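Long-range contacts in ribonuclease VapC (Haemophilus influenzae, PDB 6NKL), which probably acts as the magnesium-dependent RNA-cleaving toxin of a toxin-antitoxin pair, with a PIN-domain fold: residues B[4-9]-B[116-121]; B[36-41]-B[70-75]; B[105-110]-B[124-129]. All coordinates share one frame; numbering follows the deposited sequence.

Interaction 1 (B[4-9]-B[116-121]); sequences MLDTNI and HNVKEF
Asp6 and Phe121 meet at the edge of the predicted magnesium site of a PIN domain, where strand 2-5 gives way to helix 7-15 and the segment 116-121 runs past on leaving strand 112-115. The side chain of Asp6 can be followed outward. Its CB points toward the 116-121 segment, and chi1 of 89° sets CG between the backbone N and the carbonyl carbon. Beyond CG the two oxygens part company. OD1 turns back to the helix start and accepts from Ile9 N at 2.8 Å, with an N-H...O angle of 165° and the donor nearly on the C-O axis; this is the N-cap bond of helix 7-15. OD2 lies in the plane of the Phe121 ring, at its edge, 4.0 Å from CE2, while the carboxylate and ring planes stand 62° apart. The same OD2 is hydrogen-bonded to Thr115 OG1, so both oxygens have a polar partner. Asp6 is one of two predicted magnesium ligands; the other, Asp99, has its side chain about 4 Å from that of Phe121 (nearest atoms), consistent with the ring lining the metal pocket.

Within the first turn of helix 7-15, Asn8 and Ile9 continue the contact. Asn8 CB lies 3.5 Å from the carbonyl oxygen of His116. No hydrogen bond joins the two segments, which bury 232 Å² between them. His116 ND1 is hydrogen-bonded to Thr133 OG1, and His116 CB packs on Ile9 CD1 at 3.9 Å.

Interaction 2 (B[36-41]-B[70-75]); sequences MSFITY and VLYPNE
Phe38, with 83 Å² covered, and Val70, with 78 Å², carry this contact, and Met36 adds 47 Å². Val70 sends its two methyls to different targets. CG1, anti to the backbone N (chi1 -177°), comes to 3.6 Å from Phe38 CA, whereas CG2 lies over a face of the Tyr41 ring, 4.0 Å from the centroid and 26° off the normal, a CH-pi contact. CG2 also touches Met36 CG at 3.8 Å, on the sheet face that Val70 and Met36 share.

Phe38 packs with its ring and its CB. Pro73 CD sits over one face, 4.1 Å from the centroid, in a second CH-pi contact; Ile39 CG1 is on the opposite face, and Phe38 CB meets Tyr72 CE1. Trp101 of the second subunit meets the Phe38 ring edge-to-face, and Glu75 OE2 bonds to Tyr41 OH of that subunit, placing these residues at the dimer interface.

Backbone bonds define the parallel register, Met36 beside Val70 and Ser37 beside Leu71. Leu71 N donates to Met36 O at 3.0 Å, and Phe38 N, in helix 38-49, to Leu71 O at 3.1 Å. Ser37 OG caps that helix by accepting from Ile39 N and is also hydrogen-bonded to His105 ND1 of helix 97-109. Strand 69-71, reached through helices 38-49 and 54-67, a crossover between neighbouring parallel strands, is an outermost strand within this chain of the PIN-domain sheet.

Interaction 3 (B[105-110]-B[124-129]); sequences HALSLN and ITDLQW
Asn110 OD1 is approached by two donors, a water at 2.6 Å and Gln128 NE2 at 2.9 Å. The amide bond is weak, with an N-H...O angle of 116°; the two amide planes stand 52° apart. The water also donates to Asp126 O, a long and weak link, which makes it a bridge between the segments. Asn110 CG is anti to the backbone N (chi1 -159°), which helps bring the amide to Gln128. Positive phi at Asn110 and two bonds back into the last turn, one of them Asn110 N to Leu107 O, make a Schellman motif at the C-terminal end of helix 97-109. Both Asn110 and Gln128 are exposed, and this polar tie lies at the protein surface.

The rest of the contact centres on Leu107, which has 85 Å² covered and whose methyls meet both apolar and polar atoms. Its CD2 is set against Asp126, 3.3 Å from the carbonyl O and 3.5 Å from OD1; the two side chains cross at about a right angle. The other methyl, CD1, meets Ile124 CG2 at 4.1 Å. One residue earlier, Ala106 CB points toward the 124-129 segment and packs on Leu127 CD1 at 4.0 Å. Ile124 to Leu127 form a type I beta turn, closed by Leu127 N bonding to Ile124 O.

Asp126 also touches Trp84 of helix 75-89, while Gln128 pairs by its backbone with Leu113. The contact thus seats helix 97-109 against the turn leading into edge strand 128-131, the helix-on-sheet layering of the alpha/beta PIN fold.

All three contacts share one parallel sheet, in which strands 2-5 and 33-37 are neighbours. Interactions 1 and 2 meet where their helices begin: Thr7 OG1 and Thr40 OG1 lie 2.8 Å apart, a probable hydrogen bond. Interactions 2 and 3 are joined by a similar pair, Ser37 OG and His105 ND1, also at 2.8 Å. Interactions 1 and 3 touch by packing, for example Met4 CE 3.7 Å from Leu109 CD1 and Phe121 CB 3.9 Å from Leu127 CD2. Of the two predicted magnesium ligands, Asp6 lies in interaction 1 and Asp99 in helix 97-109, near Phe121; Ser37 of interaction 2 and Ala106 of interaction 3 each lie about 8 Å from Asp6, between nearest side-chain atoms.

Interaction 1 (B[4-9]-B[116-121])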
loop_
_atom_site.group_PDB
_atom_site.type_symbol
_atom_site.label_atom_id
_atom_site.label_comp_id
_atom_site.label_asym_id
_atom_site.label_seq_id
_atom_site.Cartn_x
_atom_site.Cartn_y
_atom_site.Cartn_z
ATOM N N MET B 4 -16.119 3.964 0.608
ATOM C CA MET B 4 -14.804 3.974 1.257
ATOM C C MET B 4 -14.404 5.423 1.525
ATOM O O MET B 4 -14.176 6.196 0.594
ATOM C CB MET B 4 -13.757 3.266 0.393
ATOM C CG MET B 4 -12.307 3.315 0.943
ATOM S SD MET B 4 -11.131 2.309 0.008
ATOM C CE MET B 4 -11.583 0.650 0.572
ATOM N N LEU B 5 -14.310 5.783 2.790
ATOM C CA LEU B 5 -13.916 7.128 3.171
ATOM C C LEU B 5 -12.400 7.224 3.119
ATOM O O LEU B 5 -11.700 6.462 3.803
ATOM C CB LEU B 5 -14.397 7.472 4.574
ATOM C CG LEU B 5 -15.825 7.147 4.975
ATOM C CD1 LEU B 5 -16.036 7.815 6.315
ATOM C CD2 LEU B 5 -16.781 7.636 3.958
ATOM N N ASP B 6 -11.903 8.168 2.339
ATOM C CA ASP B 6 -10.470 8.342 2.214
ATOM C C ASP B 6 -9.946 9.135 3.419
ATOM O O ASP B 6 -10.695 9.590 4.283
ATOM C CB ASP B 6 -10.145 8.990 0.871
ATOM C CG ASP B 6 -10.131 10.516 0.911
ATOM O OD1 ASP B 6 -10.798 11.124 1.791
ATOM O OD2 ASP B 6 -9.447 11.110 0.015
ATOM N N THR B 7 -8.637 9.326 3.468
ATOM C CA THR B 7 -8.018 9.985 4.617
ATOM C C THR B 7 -8.424 11.452 4.719
ATOM O O THR B 7 -8.590 11.970 5.824
ATOM C CB THR B 7 -6.503 9.861 4.498
ATOM O OG1 THR B 7 -6.157 8.486 4.285
ATOM C CG2 THR B 7 -5.810 10.405 5.739
ATOM N N ASN B 8 -8.571 12.145 3.583
ATOM C CA ASN B 8 -8.890 13.577 3.614
ATOM C C ASN B 8 -10.276 13.843 4.181
ATOM O O ASN B 8 -10.461 14.811 4.919
ATOM C CB ASN B 8 -8.803 14.202 2.217
ATOM C CG ASN B 8 -7.381 14.303 1.702
ATOM O OD1 ASN B 8 -7.143 14.214 0.510
ATOM N ND2 ASN B 8 -6.432 14.478 2.600
ATOM N N ILE B 9 -11.268 13.014 3.839
ATOM C CA ILE B 9 -12.616 13.258 4.342
ATOM C C ILE B 9 -12.685 12.976 5.831
ATOM O O ILE B 9 -13.440 13.628 6.559
ATOM C CB ILE B 9 -13.658 12.432 3.562
ATOM C CG1 ILE B 9 -15.069 12.916 3.858
ATOM C CG2 ILE B 9 -13.661 10.999 3.977
ATOM C CD1 ILE B 9 -15.328 14.261 3.365
ATOM N N HIS B 116 -12.399 14.513 0.011
ATOM C CA HIS B 116 -12.536 15.958 0.158
ATOM C C HIS B 116 -11.340 16.570 -0.540
ATOM O O HIS B 116 -10.195 16.296 -0.157
ATOM C CB HIS B 116 -12.555 16.401 1.620
ATOM C CG HIS B 116 -12.416 17.886 1.805
ATOM N ND1 HIS B 116 -13.415 18.776 1.463
ATOM C CD2 HIS B 116 -11.394 18.637 2.280
ATOM C CE1 HIS B 116 -13.019 20.008 1.733
ATOM N NE2 HIS B 116 -11.800 19.950 2.238
ATOM N N ASN B 117 -11.600 17.341 -1.581
ATOM C CA ASN B 117 -10.578 18.186 -2.182
ATOM C C ASN B 117 -9.381 17.372 -2.691
ATOM O O ASN B 117 -8.218 17.687 -2.425
ATOM C CB ASN B 117 -10.149 19.249 -1.172
ATOM C CG ASN B 117 -9.568 20.478 -1.826
ATOM O OD1 ASN B 117 -9.659 20.657 -3.048
ATOM N ND2 ASN B 117 -8.965 21.343 -1.011
ATOM N N VAL B 118 -9.671 16.315 -3.444
ATOM C CA VAL B 118 -8.646 15.592 -4.190
ATOM C C VAL B 118 -9.128 15.483 -5.631
ATOM O O VAL B 118 -9.541 14.413 -6.084
ATOM C CB VAL B 118 -8.366 14.205 -3.580
ATOM C CG1 VAL B 118 -7.386 13.458 -4.400
ATOM C CG2 VAL B 118 -7.829 14.348 -2.153
ATOM N N LYS B 119 -9.107 16.594 -6.357
ATOM C CA LYS B 119 -9.554 16.573 -7.744
ATOM C C LYS B 119 -8.667 15.688 -8.618
ATOM O O LYS B 119 -9.125 15.212 -9.665
ATOM C CB LYS B 119 -9.602 18.015 -8.281
ATOM C CG LYS B 119 -10.998 18.646 -8.281
ATOM N N GLU B 120 -7.421 15.447 -8.190
ATOM C CA GLU B 120 -6.518 14.545 -8.897
ATOM C C GLU B 120 -7.178 13.238 -9.276
ATOM O O GLU B 120 -6.820 12.629 -10.294
ATOM C CB GLU B 120 -5.307 14.187 -8.040
ATOM C CG GLU B 120 -4.500 15.280 -7.530
ATOM C CD GLU B 120 -5.006 15.721 -6.218
ATOM O OE1 GLU B 120 -6.052 16.384 -6.242
ATOM O OE2 GLU B 120 -4.388 15.362 -5.187
ATOM N N PHE B 121 -8.062 12.723 -8.410
ATOM C CA PHE B 121 -8.643 11.403 -8.646
ATOM C C PHE B 121 -9.363 11.316 -9.977
ATOM O O PHE B 121 -9.607 10.204 -10.467
ATOM C CB PHE B 121 -9.616 11.026 -7.514
ATOM C CG PHE B 121 -8.937 10.526 -6.243
ATOM C CD1 PHE B 121 -7.802 9.707 -6.297
ATOM C CD2 PHE B 121 -9.449 10.860 -5.010
ATOM C CE1 PHE B 121 -7.201 9.249 -5.122
ATOM C CE2 PHE B 121 -8.869 10.399 -3.846
ATOM C CZ PHE B 121 -7.744 9.591 -3.904
#

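Interaction 2 (B[36-41]-B[70-75])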
loop_
_atom_site.group_PDB
_atom_site.type_symbol
_atom_site.label_atom_id
_atom_site.label_comp_id
_atom_site.label_asym_id
_atom_site.label_seq_id
_atom_site.Cartn_x
_atom_site.Cartn_y
_atom_site.Cartn_z
ATOM N N MET B 36 -13.010 1.965 5.435
ATOM C CA MET B 36 -11.799 2.708 5.140
ATOM C C MET B 36 -10.749 1.716 4.699
ATOM O O MET B 36 -10.796 0.547 5.073
ATOM C CB MET B 36 -11.291 3.507 6.353
ATOM C CG MET B 36 -10.717 2.686 7.444
ATOM S SD MET B 36 -10.039 3.725 8.751
ATOM C CE MET B 36 -11.514 4.324 9.507
ATOM N N SER B 37 -9.823 2.180 3.872
ATOM C CA SER B 37 -8.708 1.334 3.475
ATOM C C SER B 37 -7.736 1.193 4.644
ATOM O O SER B 37 -7.644 2.069 5.524
ATOM C CB SER B 37 -8.018 1.914 2.230
ATOM O OG SER B 37 -6.775 1.285 1.940
ATOM N N PHE B 38 -7.042 0.050 4.673
ATOM C CA PHE B 38 -5.914 -0.140 5.587
ATOM C C PHE B 38 -4.894 0.982 5.480
ATOM O O PHE B 38 -4.213 1.293 6.461
ATOM C CB PHE B 38 -5.217 -1.475 5.322
ATOM C CG PHE B 38 -4.344 -1.473 4.102
ATOM C CD1 PHE B 38 -4.896 -1.592 2.841
ATOM C CD2 PHE B 38 -2.969 -1.372 4.225
ATOM C CE1 PHE B 38 -4.103 -1.576 1.714
ATOM C CE2 PHE B 38 -2.168 -1.376 3.106
ATOM C CZ PHE B 38 -2.726 -1.471 1.851
ATOM N N ILE B 39 -4.762 1.594 4.300
ATOM C CA ILE B 39 -3.872 2.736 4.149
ATOM C C ILE B 39 -4.258 3.811 5.133
ATOM O O ILE B 39 -3.428 4.312 5.898
ATOM C CB ILE B 39 -3.923 3.289 2.712
ATOM C CG1 ILE B 39 -3.447 2.212 1.722
ATOM C CG2 ILE B 39 -3.136 4.584 2.635
ATOM C CD1 ILE B 39 -1.942 1.964 1.702
ATOM N N THR B 40 -5.536 4.174 5.118
ATOM C CA THR B 40 -6.035 5.255 5.950
ATOM C C THR B 40 -5.895 4.893 7.423
ATOM O O THR B 40 -5.528 5.732 8.252
ATOM C CB THR B 40 -7.498 5.562 5.580
ATOM O OG1 THR B 40 -7.579 6.078 4.234
ATOM C CG2 THR B 40 -8.121 6.597 6.556
ATOM N N TYR B 41 -6.153 3.635 7.763
ATOM C CA TYR B 41 -6.018 3.211 9.151
ATOM C C TYR B 41 -4.572 3.362 9.614
ATOM O O TYR B 41 -4.304 3.768 10.744
ATOM C CB TYR B 41 -6.506 1.765 9.261
ATOM C CG TYR B 41 -6.400 1.095 10.605
ATOM C CD1 TYR B 41 -6.975 1.660 11.718
ATOM C CD2 TYR B 41 -5.779 -0.159 10.739
ATOM C CE1 TYR B 41 -6.934 1.040 12.933
ATOM C CE2 TYR B 41 -5.703 -0.787 11.968
ATOM C CZ TYR B 41 -6.308 -0.180 13.066
ATOM O OH TYR B 41 -6.283 -0.759 14.307
ATOM N N VAL B 70 -12.082 -1.334 8.689
ATOM C CA VAL B 70 -10.890 -1.373 7.860
ATOM C C VAL B 70 -10.907 -2.607 6.989
ATOM O O VAL B 70 -11.071 -3.720 7.494
ATOM C CB VAL B 70 -9.634 -1.378 8.731
ATOM C CG1 VAL B 70 -8.415 -1.355 7.837
ATOM C CG2 VAL B 70 -9.702 -0.231 9.691
ATOM N N LEU B 71 -10.592 -2.424 5.710
ATOM C CA LEU B 71 -10.469 -3.520 4.761
ATOM C C LEU B 71 -9.016 -3.702 4.324
ATOM O O LEU B 71 -8.245 -2.733 4.205
ATOM C CB LEU B 71 -11.357 -3.269 3.540
ATOM C CG LEU B 71 -12.863 -3.167 3.744
ATOM C CD1 LEU B 71 -13.551 -3.105 2.404
ATOM C CD2 LEU B 71 -13.399 -4.330 4.531
ATOM N N TYR B 72 -8.656 -4.956 4.058
ATOM C CA TYR B 72 -7.280 -5.324 3.753
ATOM C C TYR B 72 -7.181 -5.883 2.345
ATOM O O TYR B 72 -8.166 -6.385 1.803
ATOM C CB TYR B 72 -6.766 -6.329 4.788
ATOM C CG TYR B 72 -6.678 -5.632 6.115
ATOM C CD1 TYR B 72 -5.517 -4.996 6.497
ATOM C CD2 TYR B 72 -7.808 -5.515 6.947
ATOM C CE1 TYR B 72 -5.442 -4.291 7.698
ATOM C CE2 TYR B 72 -7.744 -4.838 8.159
ATOM C CZ TYR B 72 -6.556 -4.224 8.532
ATOM O OH TYR B 72 -6.491 -3.547 9.722
ATOM N N PRO B 73 -6.028 -5.757 1.705
ATOM C CA PRO B 73 -5.978 -5.958 0.259
ATOM C C PRO B 73 -6.023 -7.420 -0.118
ATOM O O PRO B 73 -5.763 -8.308 0.692
ATOM C CB PRO B 73 -4.636 -5.351 -0.130
ATOM C CG PRO B 73 -3.801 -5.516 1.058
ATOM C CD PRO B 73 -4.721 -5.310 2.235
ATOM N N ASN B 74 -6.348 -7.648 -1.387
ATOM C CA ASN B 74 -6.065 -8.923 -2.031
ATOM C C ASN B 74 -5.485 -8.609 -3.400
ATOM O O ASN B 74 -5.151 -7.461 -3.708
ATOM C CB ASN B 74 -7.307 -9.819 -2.076
ATOM C CG ASN B 74 -8.416 -9.232 -2.893
ATOM O OD1 ASN B 74 -8.420 -8.028 -3.169
ATOM N ND2 ASN B 74 -9.381 -10.076 -3.287
ATOM N N GLU B 75 -5.352 -9.640 -4.222
ATOM C CA GLU B 75 -4.580 -9.511 -5.444
ATOM C C GLU B 75 -5.091 -8.384 -6.322
ATOM O O GLU B 75 -4.293 -7.727 -7.001
ATOM C CB GLU B 75 -4.610 -10.832 -6.209
ATOM C CG GLU B 75 -4.044 -10.693 -7.594
ATOM C CD GLU B 75 -3.894 -12.018 -8.326
ATOM O OE1 GLU B 75 -4.890 -12.772 -8.426
ATOM O OE2 GLU B 75 -2.781 -12.270 -8.830
#

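Interaction 3 (B[105-110]-B[124-129])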
loop_
_atom_site.group_PDB
_atom_site.type_symbol
_atom_site.label_atom_id
_atom_site.label_comp_id
_atom_site.label_asym_id
_atom_site.label_seq_id
_atom_site.Cartn_x
_atom_site.Cartn_y
_atom_site.Cartn_z
ATOM N N HIS B 105 -7.565 0.523 -4.003
ATOM C CA HIS B 105 -8.381 -0.287 -3.106
ATOM C C HIS B 105 -9.859 -0.172 -3.461
ATOM O O HIS B 105 -10.556 -1.182 -3.628
ATOM C CB HIS B 105 -8.161 0.126 -1.679
ATOM C CG HIS B 105 -8.436 -0.962 -0.697
ATOM N ND1 HIS B 105 -7.956 -0.930 0.598
ATOM C CD2 HIS B 105 -9.148 -2.109 -0.808
ATOM C CE1 HIS B 105 -8.330 -2.033 1.227
ATOM N NE2 HIS B 105 -9.071 -2.753 0.406
ATOM N N ALA B 106 -10.354 1.057 -3.592
ATOM C CA ALA B 106 -11.736 1.237 -4.019
ATOM C C ALA B 106 -11.997 0.552 -5.363
ATOM O O ALA B 106 -13.008 -0.136 -5.523
ATOM C CB ALA B 106 -12.070 2.726 -4.104
ATOM N N LEU B 107 -11.089 0.703 -6.335
ATOM C CA LEU B 107 -11.269 -0.001 -7.610
ATOM C C LEU B 107 -11.396 -1.501 -7.394
ATOM O O LEU B 107 -12.242 -2.161 -7.999
ATOM C CB LEU B 107 -10.104 0.276 -8.556
ATOM C CG LEU B 107 -10.060 1.660 -9.184
ATOM C CD1 LEU B 107 -8.768 1.766 -9.914
ATOM C CD2 LEU B 107 -11.237 1.854 -10.158
ATOM N N SER B 108 -10.576 -2.057 -6.515
ATOM C CA SER B 108 -10.555 -3.496 -6.331
ATOM C C SER B 108 -11.828 -4.009 -5.688
ATOM O O SER B 108 -12.111 -5.202 -5.773
ATOM C CB SER B 108 -9.371 -3.915 -5.449
ATOM O OG SER B 108 -9.615 -3.521 -4.102
ATOM N N LEU B 109 -12.567 -3.152 -5.005
ATOM C CA LEU B 109 -13.807 -3.550 -4.364
ATOM C C LEU B 109 -15.033 -3.118 -5.155
ATOM O O LEU B 109 -16.149 -3.391 -4.725
ATOM C CB LEU B 109 -13.878 -2.955 -2.951
ATOM C CG LEU B 109 -12.829 -3.437 -1.952
ATOM C CD1 LEU B 109 -12.784 -2.537 -0.743
ATOM C CD2 LEU B 109 -13.113 -4.846 -1.514
ATOM N N ASN B 110 -14.837 -2.446 -6.285
ATOM C CA ASN B 110 -15.862 -1.603 -6.922
ATOM C C ASN B 110 -16.625 -0.765 -5.892
ATOM O O ASN B 110 -17.852 -0.635 -5.915
ATOM C CB ASN B 110 -16.803 -2.446 -7.777
ATOM C CG ASN B 110 -17.529 -1.623 -8.827
ATOM O OD1 ASN B 110 -16.971 -0.698 -9.427
ATOM N ND2 ASN B 110 -18.797 -1.943 -9.032
ATOM N N ILE B 124 -7.888 9.002 -12.637
ATOM C CA ILE B 124 -8.147 7.570 -12.586
ATOM C C ILE B 124 -9.570 7.396 -13.111
ATOM O O ILE B 124 -10.562 7.417 -12.370
ATOM C CB ILE B 124 -7.958 7.012 -11.187
ATOM C CG1 ILE B 124 -6.587 7.415 -10.643
ATOM C CG2 ILE B 124 -8.054 5.535 -11.214
ATOM C CD1 ILE B 124 -6.433 7.090 -9.178
ATOM N N THR B 125 -9.668 7.197 -14.417
ATOM C CA THR B 125 -10.931 7.418 -15.106
ATOM C C THR B 125 -11.976 6.363 -14.802
ATOM O O THR B 125 -13.162 6.627 -15.026
ATOM C CB THR B 125 -10.666 7.479 -16.602
ATOM O OG1 THR B 125 -10.051 6.257 -17.015
ATOM C CG2 THR B 125 -9.710 8.632 -16.921
ATOM N N ASP B 126 -11.588 5.187 -14.300
ATOM C CA ASP B 126 -12.572 4.184 -13.897
ATOM C C ASP B 126 -12.877 4.187 -12.395
ATOM O O ASP B 126 -13.607 3.310 -11.911
ATOM C CB ASP B 126 -12.140 2.788 -14.359
ATOM C CG ASP B 126 -10.907 2.274 -13.671
ATOM O OD1 ASP B 126 -10.808 1.019 -13.533
ATOM O OD2 ASP B 126 -10.034 3.089 -13.300
ATOM N N LEU B 127 -12.376 5.170 -11.659
ATOM C CA LEU B 127 -12.669 5.284 -10.240
ATOM C C LEU B 127 -14.026 5.932 -10.050
ATOM O O LEU B 127 -14.287 7.000 -10.602
ATOM C CB LEU B 127 -11.592 6.117 -9.547
ATOM C CG LEU B 127 -11.830 6.440 -8.083
ATOM C CD1 LEU B 127 -11.889 5.161 -7.309
ATOM C CD2 LEU B 127 -10.715 7.323 -7.587
ATOM N N GLN B 128 -14.870 5.307 -9.248
ATOM C CA GLN B 128 -16.103 5.939 -8.801
ATOM C C GLN B 128 -15.817 6.694 -7.501
ATOM O O GLN B 128 -15.369 6.098 -6.517
ATOM C CB GLN B 128 -17.185 4.880 -8.599
ATOM C CG GLN B 128 -17.458 4.035 -9.857
ATOM C CD GLN B 128 -18.621 3.102 -9.648
ATOM O OE1 GLN B 128 -19.743 3.543 -9.399
ATOM N NE2 GLN B 128 -18.363 1.800 -9.733
ATOM N N TRP B 129 -16.045 8.003 -7.497
ATOM C CA TRP B 129 -15.810 8.762 -6.289
ATOM C C TRP B 129 -16.734 9.968 -6.218
ATOM O O TRP B 129 -17.365 10.379 -7.203
ATOM C CB TRP B 129 -14.349 9.197 -6.183
ATOM C CG TRP B 129 -13.961 10.077 -7.293
ATOM C CD1 TRP B 129 -13.716 9.713 -8.575
ATOM C CD2 TRP B 129 -13.806 11.489 -7.233
ATOM N NE1 TRP B 129 -13.396 10.814 -9.320
ATOM C CE2 TRP B 129 -13.436 11.921 -8.519
ATOM C CE3 TRP B 129 -13.914 12.431 -6.205
ATOM C CZ2 TRP B 129 -13.195 13.262 -8.817
ATOM C CZ3 TRP B 129 -13.680 13.761 -6.495
ATOM C CH2 TRP B 129 -13.316 14.164 -7.793
HETATM O O HOH W 1 -14.868 0.680 -10.055
#